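Local coordinates for protein D,D-dipeptidase/D,D-carboxypeptidase (Enterococcus faecalis, PDB 4MUQ) that acts as a zinc-dependent D,D-peptidase in vancomycin resistance, probably cleaving D-Ala-D-Ala dipeptides and removing terminal D-Ala from cell-wall precursors, at residues A[105-108]-A[112-115]; A[116-121]-A[127-132]; A[203-206]-A[212-215]; A[223-228]-A[243-248]. All blocks are in the same frame, centred on the assembly; numbering follows the deposited sequence. Where two conformers were deposited one is given.

Contact 1. Residues A[105-108]-A[112-115]; sequences HSEH and LAID. With ZN (zinc ion), chain B; 2D8 ((2R)-3-[(R)-[(1S)-1-aminoethyl](hydroxy)phosphoryl]-2-methylpropanoic acid), chain D; LY0 ((2R)-3-[(R)-[(1R)-1-aminoethyl](hydroxy)phosphoryl]-2-methylpropanoic acid), chain C.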
loop_
_atom_site.group_PDB
_atom_site.type_symbol
_atom_site.label_atom_id
_atom_site.label_comp_id
_atom_site.label_asym_id
_atom_site.label_seq_id
_atom_site.Cartn_x
_atom_site.Cartn_y
_atom_site.Cartn_z
ATOM N N HIS A 105 5.461 3.265 -12.432
ATOM C CA HIS A 105 4.511 4.058 -11.644
ATOM C C HIS A 105 3.423 3.170 -11.070
ATOM O O HIS A 105 2.374 3.668 -10.635
ATOM C CB HIS A 105 3.869 5.157 -12.506
ATOM C CG HIS A 105 4.853 6.142 -13.051
ATOM N ND1 HIS A 105 5.007 7.408 -12.529
ATOM C CD2 HIS A 105 5.759 6.038 -14.054
ATOM C CE1 HIS A 105 5.945 8.050 -13.203
ATOM N NE2 HIS A 105 6.419 7.237 -14.134
ATOM N N SER A 106 3.638 1.853 -11.084
ATOM C CA SER A 106 2.658 0.893 -10.555
ATOM C C SER A 106 3.017 0.423 -9.153
ATOM O O SER A 106 4.158 0.029 -8.892
ATOM C CB SER A 106 2.598 -0.342 -11.448
ATOM O OG SER A 106 1.782 -1.355 -10.861
ATOM N N GLU A 107 2.043 0.462 -8.245
ATOM C CA GLU A 107 2.208 -0.132 -6.923
ATOM C C GLU A 107 2.502 -1.595 -6.978
ATOM O O GLU A 107 3.042 -2.149 -6.023
ATOM C CB GLU A 107 0.931 -0.010 -6.101
ATOM C CG GLU A 107 0.506 1.382 -5.816
ATOM C CD GLU A 107 -0.589 1.422 -4.776
ATOM O OE1 GLU A 107 -1.519 0.562 -4.803
ATOM O OE2 GLU A 107 -0.502 2.330 -3.949
ATOM N N HIS A 108 2.134 -2.261 -8.072
ATOM C CA HIS A 108 2.417 -3.689 -8.136
ATOM C C HIS A 108 3.919 -3.976 -8.147
ATOM O O HIS A 108 4.354 -5.055 -7.748
ATOM C CB HIS A 108 1.721 -4.360 -9.326
ATOM C CG HIS A 108 0.261 -4.565 -9.108
ATOM N ND1 HIS A 108 -0.253 -5.698 -8.509
ATOM C CD2 HIS A 108 -0.796 -3.771 -9.388
ATOM C CE1 HIS A 108 -1.567 -5.594 -8.440
ATOM N NE2 HIS A 108 -1.926 -4.436 -8.970
ATOM N N LEU A 112 3.597 -4.476 -2.510
ATOM C CA LEU A 112 2.615 -4.044 -1.507
ATOM C C LEU A 112 1.185 -4.060 -2.017
ATOM O O LEU A 112 0.262 -3.805 -1.253
ATOM C CB LEU A 112 2.953 -2.627 -1.034
ATOM C CG LEU A 112 4.342 -2.425 -0.414
ATOM C CD1 LEU A 112 4.577 -0.944 -0.139
ATOM C CD2 LEU A 112 4.534 -3.235 0.874
ATOM N N ALA A 113 0.992 -4.348 -3.305
ATOM C CA ALA A 113 -0.348 -4.277 -3.890
ATOM C C ALA A 113 -0.801 -5.617 -4.402
ATOM O O ALA A 113 -0.020 -6.396 -4.928
ATOM C CB ALA A 113 -0.383 -3.249 -5.012
ATOM N N ILE A 114 -2.093 -5.860 -4.260
ATOM C CA ILE A 114 -2.677 -7.095 -4.741
ATOM C C ILE A 114 -4.030 -6.820 -5.381
ATOM O O ILE A 114 -4.821 -6.022 -4.883
ATOM C CB ILE A 114 -2.765 -8.145 -3.609
ATOM C CG1 ILE A 114 -3.192 -9.497 -4.181
ATOM C CG2 ILE A 114 -3.679 -7.685 -2.478
ATOM C CD1 ILE A 114 -2.520 -10.682 -3.530
ATOM N N ASP A 115 -4.274 -7.499 -6.504
ATOM C CA ASP A 115 -5.587 -7.525 -7.133
ATOM C C ASP A 115 -6.262 -8.817 -6.715
ATOM O O ASP A 115 -5.678 -9.898 -6.849
ATOM C CB ASP A 115 -5.456 -7.437 -8.662
ATOM C CG ASP A 115 -4.870 -6.107 -9.129
ATOM O OD1 ASP A 115 -4.978 -5.137 -8.399
ATOM O OD2 ASP A 115 -4.258 -5.983 -10.209
HETATM ZN ZN ZN B . -3.827 -3.829 -9.302
HETATM C C4 2D8 D . -3.972 -1.034 -12.356
HETATM C C5 2D8 D . -2.958 -0.356 -11.491
HETATM C C6 2D8 D . -1.554 -0.731 -11.942
HETATM C C7 2D8 D . -3.202 1.140 -11.562
HETATM N N1 2D8 D . -5.408 -4.886 -13.041
HETATM P P 2D8 D . -4.292 -2.766 -11.920
HETATM C C1 2D8 D . -3.870 -3.562 -14.393
HETATM C C2 2D8 D . -4.997 -3.584 -13.379
HETATM O O31 2D8 D . -2.945 -3.410 -11.518
HETATM O O32 2D8 D . -5.260 -2.953 -10.707
HETATM O O61 2D8 D . -0.697 -0.787 -11.076
HETATM O O62 2D8 D . -1.336 -0.921 -13.126
HETATM P P LY0 C . -4.289 -2.773 -11.922
HETATM C C1 LY0 C . -3.838 -3.550 -14.392
HETATM N N1 LY0 C . -6.064 -3.034 -13.892
HETATM C C2 LY0 C . -4.935 -3.686 -13.356
HETATM C C4 LY0 C . -3.972 -1.041 -12.364
HETATM C C5 LY0 C . -2.960 -0.359 -11.495
HETATM C C6 LY0 C . -1.556 -0.731 -11.942
HETATM C C7 LY0 C . -3.203 1.138 -11.563
HETATM O O31 LY0 C . -2.944 -3.406 -11.499
HETATM O O32 LY0 C . -5.258 -2.951 -10.707
HETATM O O61 LY0 C . -0.698 -0.787 -11.076
HETATM O O62 LY0 C . -1.336 -0.921 -13.126
HETATM O O HOH W 1 2.653 -5.803 -5.381
#
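With CG beside the backbone N in both H108 (chi1 -76°) and D115 (chi1 -65°), imidazole and carboxylate converge on one point, where a zinc ion sits. H108 NE2 binds the zinc at 2.0 Å. D115 chelates it unevenly: D115 OD1 lies 2.0 Å from the metal and D115 OD2 2.4 Å. The two side chains cross at about a right angle, their planes 68° apart, and the 3.1 Å between H108 NE2 and D115 OD2 is the spacing of two ligands on one ion, not a hydrogen bond. H168 of strand 168-171 is the third protein ligand. The phosphinate oxygens O31 and O32 of the inhibitor, modelled as the two stereoisomers 2D8 and LY0, also bind the metal.

Several contacts hold the H108 ring. A113 CB stands over one face, 4.2 Å from the centroid and almost on the ring normal, while H108 ND1 is hydrogen-bonded to the carbonyl O of G73. An ST turn braces the backbone, the N-H of H108 reaching S106 OG at 3.0 Å. That same S106 OG comes within 2.6 Å of the carboxylate O61 of either isomer, and N1 of 2D8 donates a hydrogen bond to D115 OD2. E107 packs its CB on A113 CB and sends its carboxylate to H168: OE1 bonds H168 NE2, a second-shell bond that probably helps to orient this metal ligand, while OE2 forms salt bridges with R151 and R170. Serine, histidine and aspartate spaced in this way form the SxHxxGxAxD zinc signature of VanX-type peptidases, here in the hedgehog/D,D-peptidase fold.

Contact 2. Residues A[116-121]-A[127-132]; sequences LGLNKK and RPDFPY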
loop_
_atom_site.group_PDB
_atom_site.type_symbol
_atom_site.label_atom_id
_atom_site.label_comp_id
_atom_site.label_asym_id
_atom_site.label_seq_id
_atom_site.Cartn_x
_atom_site.Cartn_y
_atom_site.Cartn_z
ATOM N N LEU A 116 -7.491 -8.707 -6.218
ATOM C CA LEU A 116 -8.258 -9.852 -5.757
ATOM C C LEU A 116 -9.514 -10.046 -6.607
ATOM O O LEU A 116 -10.059 -9.083 -7.163
ATOM C CB LEU A 116 -8.682 -9.648 -4.302
ATOM C CG LEU A 116 -7.532 -9.443 -3.318
ATOM C CD1 LEU A 116 -8.086 -9.087 -1.953
ATOM C CD2 LEU A 116 -6.675 -10.698 -3.226
ATOM N N GLY A 117 -9.979 -11.283 -6.703
ATOM C CA GLY A 117 -11.195 -11.552 -7.446
ATOM C C GLY A 117 -12.009 -12.667 -6.846
ATOM O O GLY A 117 -11.503 -13.498 -6.081
ATOM N N LEU A 118 -13.296 -12.666 -7.185
ATOM C CA LEU A 118 -14.188 -13.775 -6.883
ATOM C C LEU A 118 -13.666 -15.044 -7.539
ATOM O O LEU A 118 -13.227 -15.016 -8.691
ATOM C CB LEU A 118 -15.587 -13.476 -7.419
ATOM C CG LEU A 118 -16.606 -12.947 -6.419
ATOM C CD1 LEU A 118 -17.938 -12.678 -7.094
ATOM C CD2 LEU A 118 -16.785 -13.946 -5.293
ATOM N N ASN A 119 -13.692 -16.155 -6.812
ATOM C CA ASN A 119 -13.243 -17.412 -7.391
ATOM C C ASN A 119 -14.264 -17.950 -8.377
ATOM O O ASN A 119 -15.261 -18.557 -7.989
ATOM C CB ASN A 119 -12.953 -18.449 -6.307
ATOM C CG ASN A 119 -12.248 -19.696 -6.846
ATOM O OD1 ASN A 119 -12.525 -20.160 -7.951
ATOM N ND2 ASN A 119 -11.338 -20.245 -6.052
ATOM N N LYS A 120 -14.000 -17.713 -9.655
ATOM C CA LYS A 120 -14.784 -18.291 -10.730
ATOM C C LYS A 120 -13.802 -18.749 -11.802
ATOM O O LYS A 120 -12.704 -18.202 -11.918
ATOM C CB LYS A 120 -15.768 -17.264 -11.282
ATOM C CG LYS A 120 -15.109 -16.019 -11.827
ATOM C CD LYS A 120 -16.146 -14.975 -12.201
ATOM C CE LYS A 120 -16.949 -14.531 -10.985
ATOM N NZ LYS A 120 -17.867 -13.397 -11.300
ATOM N N LYS A 121 -14.185 -19.755 -12.581
ATOM C CA LYS A 121 -13.248 -20.362 -13.526
ATOM C C LYS A 121 -12.715 -19.418 -14.612
ATOM O O LYS A 121 -11.631 -19.642 -15.153
ATOM C CB LYS A 121 -13.832 -21.636 -14.137
ATOM C CG LYS A 121 -13.340 -22.904 -13.455
ATOM C CD LYS A 121 -13.979 -24.138 -14.055
ATOM C CE LYS A 121 -15.421 -24.271 -13.603
ATOM N NZ LYS A 121 -16.206 -25.148 -14.509
ATOM N N ARG A 127 -9.393 -6.459 -15.167
ATOM C CA ARG A 127 -10.463 -5.977 -14.297
ATOM C C ARG A 127 -11.276 -7.108 -13.682
ATOM O O ARG A 127 -12.393 -7.403 -14.099
ATOM C CB ARG A 127 -11.344 -4.890 -14.950
ATOM C CG ARG A 127 -11.879 -5.058 -16.375
ATOM C CD ARG A 127 -13.142 -5.940 -16.534
ATOM N NE ARG A 127 -14.426 -5.673 -15.832
ATOM C CZ ARG A 127 -14.776 -4.682 -15.003
ATOM N NH1 ARG A 127 -13.972 -3.696 -14.648
ATOM N NH2 ARG A 127 -16.007 -4.687 -14.512
ATOM N N PRO A 128 -10.700 -7.754 -12.651
ATOM C CA PRO A 128 -11.350 -8.895 -11.989
ATOM C C PRO A 128 -12.569 -8.503 -11.162
ATOM O O PRO A 128 -12.643 -7.374 -10.668
ATOM C CB PRO A 128 -10.251 -9.446 -11.073
ATOM C CG PRO A 128 -9.328 -8.306 -10.846
ATOM C CD PRO A 128 -9.364 -7.470 -12.090
ATOM N N ASP A 129 -13.496 -9.443 -10.995
ATOM C CA ASP A 129 -14.731 -9.199 -10.256
ATOM C C ASP A 129 -14.501 -9.257 -8.745
ATOM O O ASP A 129 -14.139 -10.301 -8.200
ATOM C CB ASP A 129 -15.814 -10.209 -10.668
ATOM C CG ASP A 129 -17.204 -9.822 -10.170
ATOM O OD1 ASP A 129 -17.552 -8.621 -10.234
ATOM O OD2 ASP A 129 -17.946 -10.721 -9.721
ATOM N N PHE A 130 -14.726 -8.131 -8.077
ATOM C CA PHE A 130 -14.602 -8.051 -6.621
ATOM C C PHE A 130 -15.703 -7.121 -6.121
ATOM O O PHE A 130 -15.452 -5.948 -5.823
ATOM C CB PHE A 130 -13.211 -7.556 -6.216
ATOM C CG PHE A 130 -12.778 -7.999 -4.839
ATOM C CD1 PHE A 130 -12.515 -9.339 -4.584
ATOM C CD2 PHE A 130 -12.631 -7.084 -3.809
ATOM C CE1 PHE A 130 -12.115 -9.755 -3.315
ATOM C CE2 PHE A 130 -12.236 -7.498 -2.543
ATOM C CZ PHE A 130 -11.978 -8.827 -2.297
ATOM N N PRO A 131 -16.931 -7.645 -6.047
ATOM C CA PRO A 131 -18.107 -6.804 -5.792
ATOM C C PRO A 131 -18.169 -6.219 -4.382
ATOM O O PRO A 131 -17.367 -6.540 -3.504
ATOM C CB PRO A 131 -19.295 -7.747 -6.058
ATOM C CG PRO A 131 -18.751 -9.131 -5.942
ATOM C CD PRO A 131 -17.293 -9.044 -6.343
ATOM N N TYR A 132 -19.134 -5.324 -4.197
ATOM C CA TYR A 132 -19.351 -4.665 -2.921
ATOM C C TYR A 132 -20.445 -5.410 -2.160
ATOM O O TYR A 132 -21.271 -4.805 -1.467
ATOM C CB TYR A 132 -19.724 -3.193 -3.140
ATOM C CG TYR A 132 -18.575 -2.351 -3.661
ATOM C CD1 TYR A 132 -17.739 -1.671 -2.788
ATOM C CD2 TYR A 132 -18.316 -2.255 -5.030
ATOM C CE1 TYR A 132 -16.703 -0.907 -3.247
ATOM C CE2 TYR A 132 -17.270 -1.489 -5.504
ATOM C CZ TYR A 132 -16.450 -0.825 -4.600
ATOM O OH TYR A 132 -15.401 -0.052 -5.029
HETATM O O HOH W 2 -13.366 -12.693 -10.318
#
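The end of strand 113-118 and the loop that returns toward helix 134-142 meet here, L116, G117 and L118 lying against P128, D129, F130 and P131. The directions of the touching parts differ by 92°, so the loop runs across the strand and does not pair along it. One backbone bond fixes the crossing: L118 N donates to D129 O at 2.7 Å, with an N-H...O angle of 167°. The same oxygen has a second, weaker neighbour in the CA-H of G117, the G117 CA to D129 O distance being 3.3 Å. A water donates to L118 O and, more distantly, to D129 O.

On the buried side L116 and F130 run side by side, and L116 CB sits over one ring face, offset toward the rim, 3.6 Å from F130 CE1. F139 and C136 of helix 134-142 close over this pair. Further out, L118 CD1 packs on P131 CD at 3.8 Å. At the exposed margin K120, its chain bent at chi3 (62°), carries NZ to D129 OD2 at 3.1 Å in a salt bridge, the ammonium coming to the carboxylate from above its plane. This charged pair lies near solvent, where its contribution is probably modest. Deeper in, L116 O is buried against F130 and P128 carbons with no hydrogen-bonding partner, a probable cost that the surrounding apolar packing would have to offset.

Contact 3. Residues A[203-206]-A[212-215]; sequences YLFE and EIEI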
loop_
_atom_site.group_PDB
_atom_site.type_symbol
_atom_site.label_atom_id
_atom_site.label_comp_id
_atom_site.label_asym_id
_atom_site.label_seq_id
_atom_site.Cartn_x
_atom_site.Cartn_y
_atom_site.Cartn_z
ATOM N N TYR A 203 0.883 13.073 15.578
ATOM C CA TYR A 203 -0.481 12.565 15.478
ATOM C C TYR A 203 -0.654 11.432 16.483
ATOM O O TYR A 203 0.207 10.558 16.588
ATOM C CB TYR A 203 -0.769 12.052 14.055
ATOM C CG TYR A 203 -2.183 11.536 13.872
ATOM C CD1 TYR A 203 -3.214 12.392 13.492
ATOM C CD2 TYR A 203 -2.494 10.202 14.106
ATOM C CE1 TYR A 203 -4.507 11.928 13.333
ATOM C CE2 TYR A 203 -3.794 9.728 13.956
ATOM C CZ TYR A 203 -4.787 10.593 13.564
ATOM O OH TYR A 203 -6.076 10.127 13.417
ATOM N N LEU A 204 -1.768 11.438 17.206
ATOM C CA LEU A 204 -2.043 10.395 18.188
ATOM C C LEU A 204 -3.138 9.442 17.708
ATOM O O LEU A 204 -4.268 9.862 17.458
ATOM C CB LEU A 204 -2.446 11.007 19.535
ATOM C CG LEU A 204 -2.856 9.987 20.595
ATOM C CD1 LEU A 204 -1.694 9.077 20.927
ATOM C CD2 LEU A 204 -3.361 10.681 21.857
ATOM N N PHE A 205 -2.798 8.160 17.590
ATOM C CA PHE A 205 -3.787 7.130 17.281
ATOM C C PHE A 205 -4.007 6.263 18.513
ATOM O O PHE A 205 -3.069 5.666 19.048
ATOM C CB PHE A 205 -3.333 6.271 16.085
ATOM C CG PHE A 205 -4.318 5.188 15.695
ATOM C CD1 PHE A 205 -5.297 5.437 14.742
ATOM C CD2 PHE A 205 -4.270 3.934 16.291
ATOM C CE1 PHE A 205 -6.209 4.452 14.383
ATOM C CE2 PHE A 205 -5.177 2.943 15.943
ATOM C CZ PHE A 205 -6.151 3.206 14.987
ATOM N N GLU A 206 -5.249 6.201 18.973
ATOM C CA GLU A 206 -5.556 5.395 20.139
ATOM C C GLU A 206 -6.929 4.747 20.040
ATOM O O GLU A 206 -7.897 5.371 19.598
ATOM C CB GLU A 206 -5.467 6.240 21.417
ATOM C CG GLU A 206 -6.473 7.375 21.489
ATOM C CD GLU A 206 -6.255 8.276 22.688
ATOM O OE1 GLU A 206 -5.500 7.889 23.608
ATOM O OE2 GLU A 206 -6.832 9.380 22.699
ATOM N N GLU A 212 -1.119 3.177 22.767
ATOM C CA GLU A 212 -1.220 4.335 21.894
ATOM C C GLU A 212 -0.148 4.268 20.823
ATOM O O GLU A 212 0.935 3.722 21.045
ATOM C CB GLU A 212 -1.050 5.620 22.703
ATOM C CG GLU A 212 -2.168 5.875 23.690
ATOM C CD GLU A 212 -1.810 6.940 24.703
ATOM O OE1 GLU A 212 -0.661 6.928 25.195
ATOM O OE2 GLU A 212 -2.678 7.785 25.008
ATOM N N ILE A 213 -0.456 4.828 19.660
ATOM C CA ILE A 213 0.510 4.919 18.580
ATOM C C ILE A 213 0.636 6.377 18.167
ATOM O O ILE A 213 -0.371 7.062 17.985
ATOM C CB ILE A 213 0.067 4.082 17.363
ATOM C CG1 ILE A 213 -0.144 2.621 17.779
ATOM C CG2 ILE A 213 1.067 4.220 16.215
ATOM C CD1 ILE A 213 -0.830 1.778 16.712
ATOM N N GLU A 214 1.867 6.854 18.044
ATOM C CA GLU A 214 2.108 8.203 17.550
ATOM C C GLU A 214 2.738 8.152 16.175
ATOM O O GLU A 214 3.549 7.265 15.883
ATOM C CB GLU A 214 3.009 8.985 18.500
ATOM C CG GLU A 214 2.337 9.365 19.802
ATOM C CD GLU A 214 3.176 10.316 20.624
ATOM O OE1 GLU A 214 4.219 9.881 21.150
ATOM O OE2 GLU A 214 2.791 11.501 20.739
ATOM N N ILE A 215 2.352 9.096 15.323
ATOM C CA ILE A 215 2.845 9.163 13.952
ATOM C C ILE A 215 3.263 10.596 13.648
ATOM O O ILE A 215 2.572 11.550 14.032
ATOM C CB ILE A 215 1.751 8.760 12.965
ATOM C CG1 ILE A 215 1.248 7.357 13.283
ATOM C CG2 ILE A 215 2.274 8.781 11.537
ATOM C CD1 ILE A 215 0.018 6.981 12.514
#
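Y203 O takes a hydrogen bond from I215 N at 2.9 Å and a CA-H...O contact from E214, with E214 CA 3.2 Å from Y203 O. Y203 N returns a bond to I215 O at 2.7 Å, completing a hydrogen-bonded antiparallel pair. F205 and I213 form the next such pair, and F205 N meets I213 O at 2.7 Å with an N-H...O angle of 166°. L204 and E214 face each other between them as a non-hydrogen-bonded pair. L204 CD1 leans across to E212 CB at 3.9 Å, on the sheet face opposite the aromatic residues. Where the strands run into the connecting turn, E206 and E212 lie side by side, E206 OE1 only 3.2 Å from E212 OE2; with two acceptors so close, one carboxylate may be partly protonated or its charge screened by solvent.

F205 and I213 point the same way, and F205 CD2 touches I213 CD1 at 4.1 Å. Strand 203-205 is an outermost strand of the antiparallel sheet, and strand 213-219 pairs on its other side with strand 244-250. The face bearing Y203, F205 and I215 packs on I179 of helix 176-183, while I215 also reaches Y190 and I194 of helix 187-194.

Contact 4. Residues A[223-228]-A[243-248]; sequences DKTLIK and DGFVVT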
loop_
_atom_site.group_PDB
_atom_site.type_symbol
_atom_site.label_atom_id
_atom_site.label_comp_id
_atom_site.label_asym_id
_atom_site.label_seq_id
_atom_site.Cartn_x
_atom_site.Cartn_y
_atom_site.Cartn_z
ATOM N N ASP A 223 21.206 15.567 2.533
ATOM C CA ASP A 223 22.190 14.523 2.791
ATOM C C ASP A 223 21.680 13.500 3.807
ATOM O O ASP A 223 20.960 12.564 3.454
ATOM C CB ASP A 223 23.494 15.155 3.282
ATOM C CG ASP A 223 24.575 14.132 3.546
ATOM O OD1 ASP A 223 24.546 13.055 2.911
ATOM O OD2 ASP A 223 25.450 14.406 4.395
ATOM N N LYS A 224 22.064 13.682 5.068
ATOM C CA LYS A 224 21.623 12.799 6.142
ATOM C C LYS A 224 20.502 13.437 6.951
ATOM O O LYS A 224 20.596 14.594 7.362
ATOM C CB LYS A 224 22.789 12.448 7.070
ATOM C CG LYS A 224 23.680 11.327 6.559
ATOM C CD LYS A 224 25.012 11.305 7.286
ATOM C CE LYS A 224 25.914 10.212 6.729
ATOM N NZ LYS A 224 26.281 10.449 5.301
ATOM N N THR A 225 19.450 12.665 7.184
ATOM C CA THR A 225 18.330 13.106 7.996
ATOM C C THR A 225 18.457 12.432 9.354
ATOM O O THR A 225 18.705 11.228 9.433
ATOM C CB THR A 225 16.992 12.731 7.332
ATOM O OG1 THR A 225 16.891 13.401 6.069
ATOM C CG2 THR A 225 15.810 13.136 8.199
ATOM N N LEU A 226 18.308 13.207 10.422
ATOM C CA LEU A 226 18.425 12.659 11.764
ATOM C C LEU A 226 17.068 12.561 12.445
ATOM O O LEU A 226 16.320 13.537 12.513
ATOM C CB LEU A 226 19.383 13.502 12.596
ATOM C CG LEU A 226 20.768 13.621 11.968
ATOM C CD1 LEU A 226 21.602 14.637 12.737
ATOM C CD2 LEU A 226 21.450 12.271 11.954
ATOM N N ILE A 227 16.764 11.368 12.943
ATOM C CA ILE A 227 15.500 11.087 13.614
ATOM C C ILE A 227 15.829 10.505 14.980
ATOM O O ILE A 227 16.757 9.703 15.105
ATOM C CB ILE A 227 14.664 10.073 12.808
ATOM C CG1 ILE A 227 14.249 10.678 11.465
ATOM C CG2 ILE A 227 13.430 9.639 13.583
ATOM C CD1 ILE A 227 13.431 9.742 10.592
ATOM N N LYS A 228 15.108 10.921 16.016
ATOM C CA LYS A 228 15.308 10.293 17.318
ATOM C C LYS A 228 14.108 9.456 17.768
ATOM O O LYS A 228 12.949 9.827 17.566
ATOM C CB LYS A 228 15.751 11.300 18.385
ATOM C CG LYS A 228 14.776 12.414 18.661
ATOM C CD LYS A 228 15.219 13.178 19.892
ATOM C CE LYS A 228 14.151 14.140 20.349
ATOM N NZ LYS A 228 12.854 13.456 20.609
ATOM N N ASP A 243 9.554 13.324 -0.424
ATOM C CA ASP A 243 10.290 14.393 0.222
ATOM C C ASP A 243 10.653 14.140 1.670
ATOM O O ASP A 243 11.236 15.009 2.293
ATOM C CB ASP A 243 9.506 15.712 0.100
ATOM C CG ASP A 243 8.069 15.599 0.618
ATOM O OD1 ASP A 243 7.830 14.817 1.560
ATOM O OD2 ASP A 243 7.183 16.311 0.088
ATOM N N GLY A 244 10.318 12.984 2.223
ATOM C CA GLY A 244 10.595 12.769 3.633
ATOM C C GLY A 244 10.142 11.426 4.168
ATOM O O GLY A 244 9.886 10.464 3.413
ATOM N N PHE A 245 10.031 11.372 5.492
ATOM C CA PHE A 245 9.821 10.131 6.201
ATOM C C PHE A 245 8.597 10.220 7.097
ATOM O O PHE A 245 8.270 11.293 7.624
ATOM C CB PHE A 245 11.057 9.791 7.043
ATOM C CG PHE A 245 12.330 9.675 6.249
ATOM C CD1 PHE A 245 12.627 8.500 5.559
ATOM C CD2 PHE A 245 13.220 10.734 6.175
ATOM C CE1 PHE A 245 13.800 8.388 4.827
ATOM C CE2 PHE A 245 14.395 10.630 5.439
ATOM C CZ PHE A 245 14.686 9.451 4.763
ATOM N N VAL A 246 7.930 9.084 7.270
ATOM C CA VAL A 246 6.864 8.948 8.245
ATOM C C VAL A 246 7.318 7.965 9.319
ATOM O O VAL A 246 7.730 6.834 9.014
ATOM C CB VAL A 246 5.568 8.459 7.593
ATOM C CG1 VAL A 246 4.485 8.256 8.647
ATOM C CG2 VAL A 246 5.111 9.467 6.561
ATOM N N VAL A 247 7.244 8.403 10.568
ATOM C CA VAL A 247 7.695 7.620 11.708
ATOM C C VAL A 247 6.488 7.177 12.528
ATOM O O VAL A 247 5.626 8.001 12.869
ATOM C CB VAL A 247 8.649 8.449 12.607
ATOM C CG1 VAL A 247 9.131 7.623 13.786
ATOM C CG2 VAL A 247 9.821 8.968 11.779
ATOM N N THR A 248 6.436 5.884 12.850
ATOM C CA THR A 248 5.349 5.309 13.632
ATOM C C THR A 248 5.929 4.727 14.913
ATOM O O THR A 248 6.794 3.854 14.867
ATOM C CB THR A 248 4.605 4.201 12.833
ATOM O OG1 THR A 248 4.126 4.747 11.598
ATOM C CG2 THR A 248 3.425 3.669 13.621
#
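The F245 ring presents an edge to T225: T225 OG1 lies near the ring plane, 3.8 Å from F245 CE2. The T225 methyl lies off that plane, with T225 CG2 4.0 Å from F245 CE2, and I227 CD1 stands obliquely to the ring. F245 further touches L8 of strand 3-9 and the loop residues E12 and I13, so the phenyl group also meets that strand and the loop after it. T225 holds OG1 beside its backbone N (chi1 -62°), and that hydroxyl is hydrogen-bonded with K221 N; the polar atom at the ring edge therefore has its partner outside the two strands.

I227 sets its delta methyl against F245 and V247, two alternate residues of strand 244-248. I227 CD1 is 4.3 Å from F245 CB, and the same I227 CD1 approaches V247 CG2 to 3.9 Å. The gamma methyl of the isoleucine joins in, I227 CG2 lying 4.1 Å from V247 CG2. The two side chains come from facing strands and overlap flank to flank.

Strands 224-228 and 244-248 run only 14° from parallel, yet their axes are 9.7 Å apart and no hydrogen bond links them. That spacing is one of stacked layers and not of neighbours within a sheet: strand 224-230 pairs with strand 3-9, while strand 244-250 lies between 213-219 and 234-239. T225, I227, F245 and V247 are all buried and meet by van der Waals contact alone, which implies that the two layers are held together here by shape and by exclusion of water, without directional bonds.

How the contacts relate
Along the chain the four contacts follow in series; none nests in another and none crosses. Contact 1 closes the short turn leading into strand 113-118, and contact 2 continues along that strand and closes the loop that runs on to helix 134-142, their centres about 17 Å apart. Beyond the helices that follow, contact 3 closes the hairpin of strands 203-205 and 213-219. Contact 4 spans strand 234-239 and lays the 3-9/224-230 pair against the sheet that holds 213-219 and 244-250. Through these last two strands contacts 3 and 4 touch, I213 CG2 packing on T248 CG2 at 3.5 Å. Contacts 2 and 3 lie on opposite sides of the chain's centre, about 35 Å between centres.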